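Local coordinates for protein histone acetyltransferase HPA2 and related acetyltransferases (Corynebacterium glutamicum ATCC 13032, PDB 2QEC) that probably transfers acyl groups, most likely acetyl, to an as yet unspecified acceptor, as a member of the GCN5-related N-acetyltransferase (GNAT) family, at residues Q170-Y182 with T190-P202. The protein carries 1 engineered substitution. Numbering follows the deposited sequence.
Sequences QLYNRLGFVPLGY and TPELAMWKPPAMP. With EDO (1,2-ethanediol), chain F; EDO (1,2-ethanediol), chain E.
Ala194 O takes two backbone N-H groups: Leu180 N at 2.9 Å and, more weakly, Gly181 N at 3.4 Å. This is a classic beta bulge in the antiparallel hairpin of strands 178-183 and 192-197, the C-terminal hairpin of the GNAT fold. Before the bulge, Val178 and Trp196 exchange backbone hydrogen bonds; beyond it, Ala194 N reaches Gly181 O. At phi 161° a CB on Gly181 would press on Leu180 O, so the backbone here calls for glycine. With CG anti to the backbone N (chi1 -178°), Leu193 carries CD1 across to the Tyr182 ring for a CH-pi contact over its face, 3.9 Å from the centroid, while Pro191 O lies at that ring's edge. At the other end, helix 166-174 finishes in a Schellman motif at Gly176, and Asn173 ND2 bonds to Phe177 O in the carbonyl plane, tying the helix end to the strand entry. Selenomethionine Met195 packs its selenium against Tyr172 CB. Trp196 leaves the sheet on the face of Val178 and Ala194, and its NE1 hydrogen-bonds Pro179 O of the second subunit, a bond repeated in reverse across the dimer. The Lys197 and Phe177 side chains cross at about a right angle, Lys197 CB making a CH-pi contact 3.7 Å from the ring centroid.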
loop_
_atom_site.group_PDB
_atom_site.type_symbol
_atom_site.label_atom_id
_atom_site.label_comp_id
_atom_site.label_asym_id
_atom_site.label_seq_id
_atom_site.Cartn_x
_atom_site.Cartn_y
_atom_site.Cartn_z
ATOM N N GLN A 170 3.657 -15.015 7.193
ATOM C CA GLN A 170 3.279 -15.067 8.619
ATOM C C GLN A 170 4.415 -14.565 9.534
ATOM O O GLN A 170 4.161 -13.888 10.544
ATOM C CB GLN A 170 2.833 -16.497 9.014
ATOM C CG GLN A 170 1.501 -16.832 8.435
ATOM C CD GLN A 170 1.055 -18.262 8.690
ATOM O OE1 GLN A 170 1.859 -19.152 8.972
ATOM N NE2 GLN A 170 -0.241 -18.483 8.571
ATOM N N LEU A 171 5.648 -14.853 9.149
ATOM C CA LEU A 171 6.837 -14.359 9.850
ATOM C C LEU A 171 6.903 -12.843 9.757
ATOM O O LEU A 171 7.074 -12.151 10.767
ATOM C CB LEU A 171 8.107 -14.992 9.258
ATOM C CG LEU A 171 9.494 -14.473 9.683
ATOM C CD1 LEU A 171 9.585 -14.178 11.197
ATOM C CD2 LEU A 171 10.589 -15.470 9.277
ATOM N N TYR A 172 6.709 -12.324 8.548
ATOM C CA TYR A 172 6.711 -10.882 8.313
ATOM C C TYR A 172 5.539 -10.160 8.972
ATOM O O TYR A 172 5.730 -9.082 9.520
ATOM C CB TYR A 172 6.768 -10.582 6.814
ATOM C CG TYR A 172 8.007 -11.110 6.128
ATOM C CD1 TYR A 172 9.251 -10.894 6.671
ATOM C CD2 TYR A 172 7.925 -11.816 4.919
ATOM C CE1 TYR A 172 10.390 -11.370 6.049
ATOM C CE2 TYR A 172 9.085 -12.329 4.293
ATOM C CZ TYR A 172 10.311 -12.084 4.865
ATOM O OH TYR A 172 11.494 -12.524 4.262
ATOM N N ASN A 173 4.344 -10.744 8.935
ATOM C CA ASN A 173 3.199 -10.236 9.683
ATOM C C ASN A 173 3.470 -10.105 11.187
ATOM O O ASN A 173 3.046 -9.147 11.807
ATOM C CB ASN A 173 1.973 -11.119 9.422
ATOM C CG ASN A 173 0.678 -10.540 9.961
ATOM O OD1 ASN A 173 -0.034 -11.227 10.664
ATOM N ND2 ASN A 173 0.323 -9.315 9.575
ATOM N N ARG A 174 4.168 -11.063 11.779
ATOM C CA ARG A 174 4.523 -10.961 13.203
ATOM C C ARG A 174 5.546 -9.830 13.486
ATOM O O ARG A 174 5.627 -9.331 14.606
ATOM C CB ARG A 174 5.027 -12.311 13.720
ATOM C CG ARG A 174 3.876 -13.341 13.916
ATOM C CD ARG A 174 4.328 -14.564 14.677
ATOM N NE ARG A 174 5.412 -15.261 13.982
ATOM C CZ ARG A 174 5.250 -16.171 13.016
ATOM N NH1 ARG A 174 4.030 -16.515 12.588
ATOM N NH2 ARG A 174 6.322 -16.738 12.466
ATOM N N LEU A 175 6.308 -9.428 12.465
ATOM C CA LEU A 175 7.241 -8.300 12.569
ATOM C C LEU A 175 6.642 -6.957 12.202
ATOM O O LEU A 175 7.369 -5.964 12.124
ATOM C CB LEU A 175 8.464 -8.570 11.681
ATOM C CG LEU A 175 9.246 -9.806 12.066
ATOM C CD1 LEU A 175 10.199 -10.192 10.939
ATOM C CD2 LEU A 175 10.011 -9.553 13.347
ATOM N N GLY A 176 5.324 -6.911 12.026
ATOM C CA GLY A 176 4.614 -5.668 11.739
ATOM C C GLY A 176 4.266 -5.369 10.291
ATOM O O GLY A 176 3.748 -4.302 10.017
ATOM N N PHE A 177 4.552 -6.273 9.356
ATOM C CA PHE A 177 4.067 -6.124 7.964
ATOM C C PHE A 177 2.598 -6.499 7.807
ATOM O O PHE A 177 2.151 -7.530 8.305
ATOM C CB PHE A 177 4.894 -6.981 7.009
ATOM C CG PHE A 177 6.310 -6.520 6.840
ATOM C CD1 PHE A 177 7.271 -6.787 7.818
ATOM C CD2 PHE A 177 6.680 -5.798 5.726
ATOM C CE1 PHE A 177 8.569 -6.359 7.666
ATOM C CE2 PHE A 177 7.969 -5.391 5.542
ATOM C CZ PHE A 177 8.931 -5.666 6.540
ATOM N N VAL A 178 1.834 -5.676 7.092
ATOM C CA VAL A 178 0.447 -6.025 6.762
ATOM C C VAL A 178 0.358 -6.417 5.273
ATOM O O VAL A 178 1.191 -5.977 4.472
ATOM C CB VAL A 178 -0.558 -4.880 7.046
ATOM C CG1 VAL A 178 -0.550 -4.488 8.511
ATOM C CG2 VAL A 178 -0.315 -3.705 6.156
ATOM N N PRO A 179 -0.615 -7.297 4.900
ATOM C CA PRO A 179 -0.675 -7.630 3.477
ATOM C C PRO A 179 -1.212 -6.474 2.618
ATOM O O PRO A 179 -2.096 -5.748 3.039
ATOM C CB PRO A 179 -1.666 -8.814 3.415
ATOM C CG PRO A 179 -2.477 -8.736 4.693
ATOM C CD PRO A 179 -1.566 -8.094 5.716
ATOM N N LEU A 180 -0.679 -6.364 1.404
ATOM C CA LEU A 180 -1.248 -5.525 0.356
ATOM C C LEU A 180 -2.075 -6.426 -0.581
ATOM O O LEU A 180 -3.248 -6.205 -0.782
ATOM C CB LEU A 180 -0.123 -4.828 -0.395
ATOM C CG LEU A 180 0.670 -3.753 0.366
ATOM C CD1 LEU A 180 1.868 -3.287 -0.476
ATOM C CD2 LEU A 180 -0.202 -2.533 0.625
ATOM N N GLY A 181 -1.470 -7.471 -1.105
ATOM C CA GLY A 181 -2.210 -8.459 -1.910
ATOM C C GLY A 181 -1.251 -9.262 -2.758
ATOM O O GLY A 181 -0.039 -9.085 -2.651
ATOM N N TYR A 182 -1.784 -10.171 -3.570
ATOM C CA TYR A 182 -0.941 -11.027 -4.410
ATOM C C TYR A 182 -0.621 -10.342 -5.731
ATOM O O TYR A 182 -1.469 -9.673 -6.321
ATOM C CB TYR A 182 -1.603 -12.395 -4.634
ATOM C CG TYR A 182 -1.582 -13.246 -3.396
ATOM C CD1 TYR A 182 -0.471 -14.031 -3.095
ATOM C CD2 TYR A 182 -2.666 -13.242 -2.511
ATOM C CE1 TYR A 182 -0.455 -14.813 -1.946
ATOM C CE2 TYR A 182 -2.656 -14.018 -1.364
ATOM C CZ TYR A 182 -1.568 -14.792 -1.090
ATOM O OH TYR A 182 -1.556 -15.551 0.049
ATOM N N THR A 190 4.325 -19.872 -7.129
ATOM C CA THR A 190 3.388 -19.223 -6.195
ATOM C C THR A 190 3.332 -17.712 -6.430
ATOM O O THR A 190 4.367 -17.055 -6.509
ATOM C CB THR A 190 3.736 -19.516 -4.711
ATOM O OG1 THR A 190 4.077 -20.903 -4.562
ATOM C CG2 THR A 190 2.545 -19.183 -3.793
ATOM N N PRO A 191 2.120 -17.158 -6.604
ATOM C CA PRO A 191 2.047 -15.705 -6.583
ATOM C C PRO A 191 2.731 -15.162 -5.322
ATOM O O PRO A 191 2.736 -15.802 -4.256
ATOM C CB PRO A 191 0.531 -15.420 -6.630
ATOM C CG PRO A 191 -0.028 -16.614 -7.329
ATOM C CD PRO A 191 0.814 -17.779 -6.884
ATOM N N GLU A 192 3.374 -14.015 -5.451
ATOM C CA GLU A 192 4.006 -13.418 -4.272
ATOM C C GLU A 192 3.020 -12.516 -3.559
ATOM O O GLU A 192 2.204 -11.866 -4.192
ATOM C CB GLU A 192 5.240 -12.644 -4.661
ATOM C CG GLU A 192 6.267 -13.545 -5.368
ATOM C CD GLU A 192 7.604 -12.873 -5.585
ATOM O OE1 GLU A 192 7.607 -11.711 -6.031
ATOM O OE2 GLU A 192 8.651 -13.521 -5.354
ATOM N N LEU A 193 3.089 -12.512 -2.233
ATOM C CA LEU A 193 2.231 -11.658 -1.414
ATOM C C LEU A 193 3.012 -10.376 -1.066
ATOM O O LEU A 193 3.937 -10.398 -0.273
ATOM C CB LEU A 193 1.809 -12.382 -0.131
ATOM C CG LEU A 193 0.857 -11.549 0.775
ATOM C CD1 LEU A 193 -0.351 -11.080 0.052
ATOM C CD2 LEU A 193 0.452 -12.284 2.011
ATOM N N ALA A 194 2.649 -9.269 -1.712
ATOM C CA ALA A 194 3.199 -7.956 -1.396
ATOM C C ALA A 194 2.777 -7.597 0.004
ATOM O O ALA A 194 1.593 -7.750 0.353
ATOM C CB ALA A 194 2.609 -6.904 -2.372
HETATM N N MSE A 195 3.699 -7.036 0.783
HETATM C CA MSE A 195 3.413 -6.621 2.155
HETATM C C MSE A 195 4.061 -5.271 2.458
HETATM O O MSE A 195 4.987 -4.862 1.790
HETATM C CB MSE A 195 3.945 -7.669 3.145
HETATM C CG MSE A 195 3.488 -9.078 2.826
HETATM SE SE MSE A 195 3.860 -10.357 4.189
HETATM C CE MSE A 195 2.381 -9.938 5.063
ATOM N N TRP A 196 3.539 -4.610 3.498
ATOM C CA TRP A 196 3.914 -3.276 3.884
ATOM C C TRP A 196 4.065 -3.195 5.384
ATOM O O TRP A 196 3.076 -3.416 6.111
ATOM C CB TRP A 196 2.760 -2.357 3.479
ATOM C CG TRP A 196 2.920 -0.864 3.643
ATOM C CD1 TRP A 196 2.259 -0.068 4.522
ATOM C CD2 TRP A 196 3.724 0.002 2.844
ATOM N NE1 TRP A 196 2.612 1.244 4.332
ATOM C CE2 TRP A 196 3.513 1.318 3.309
ATOM C CE3 TRP A 196 4.608 -0.205 1.781
ATOM C CZ2 TRP A 196 4.148 2.417 2.742
ATOM C CZ3 TRP A 196 5.251 0.894 1.221
ATOM C CH2 TRP A 196 5.013 2.185 1.694
ATOM N N LYS A 197 5.235 -2.772 5.846
ATOM C CA LYS A 197 5.377 -2.316 7.237
ATOM C C LYS A 197 5.202 -0.800 7.253
ATOM O O LYS A 197 5.987 -0.068 6.650
ATOM C CB LYS A 197 6.711 -2.737 7.841
ATOM C CG LYS A 197 6.878 -2.250 9.264
ATOM C CD LYS A 197 7.914 -3.000 10.023
ATOM C CE LYS A 197 7.969 -2.596 11.497
ATOM N NZ LYS A 197 7.967 -1.109 11.769
ATOM N N PRO A 198 4.119 -0.316 7.904
ATOM C CA PRO A 198 3.796 1.082 7.740
ATOM C C PRO A 198 4.757 2.034 8.427
ATOM O O PRO A 198 5.462 1.627 9.360
ATOM C CB PRO A 198 2.391 1.217 8.322
ATOM C CG PRO A 198 2.176 0.023 9.165
ATOM C CD PRO A 198 3.185 -1.040 8.784
ATOM N N PRO A 199 4.769 3.287 7.975
ATOM C CA PRO A 199 5.543 4.293 8.665
ATOM C C PRO A 199 4.833 4.648 9.957
ATOM O O PRO A 199 3.682 4.274 10.149
ATOM C CB PRO A 199 5.578 5.441 7.667
ATOM C CG PRO A 199 4.279 5.337 6.944
ATOM C CD PRO A 199 4.066 3.842 6.810
ATOM N N ALA A 200 5.536 5.321 10.861
ATOM C CA ALA A 200 4.934 5.796 12.071
ATOM C C ALA A 200 3.805 6.751 11.754
ATOM O O ALA A 200 3.874 7.505 10.795
ATOM C CB ALA A 200 5.992 6.490 12.924
HETATM N N MSE A 201 2.742 6.674 12.547
HETATM C CA MSE A 201 1.631 7.599 12.458
HETATM C C MSE A 201 2.129 8.981 12.839
HETATM O O MSE A 201 3.110 9.085 13.564
HETATM C CB MSE A 201 0.509 7.139 13.386
HETATM C CG MSE A 201 -0.348 5.980 12.796
HETATM SE SE MSE A 201 -1.547 6.655 11.584
HETATM C CE MSE A 201 -2.716 7.688 12.698
ATOM N N PRO A 202 1.478 10.052 12.335
ATOM C CA PRO A 202 1.892 11.384 12.723
ATOM C C PRO A 202 1.604 11.645 14.201
ATOM O O PRO A 202 0.516 11.320 14.675
ATOM C CB PRO A 202 1.056 12.289 11.824
ATOM C CG PRO A 202 -0.126 11.469 11.423
ATOM C CD PRO A 202 0.384 10.070 11.358
HETATM C C1 EDO F . 10.294 0.307 9.751
HETATM O O1 EDO F . 9.002 -0.288 9.769
HETATM C C2 EDO F . 11.266 -0.231 10.799
HETATM O O2 EDO F . 10.714 -0.402 12.099
HETATM C C1 EDO E . 2.452 8.942 8.063
HETATM O O1 EDO E . 2.148 8.260 9.280
HETATM C C2 EDO E . 3.935 9.212 8.082
HETATM O O2 EDO E . 4.326 9.577 6.770
#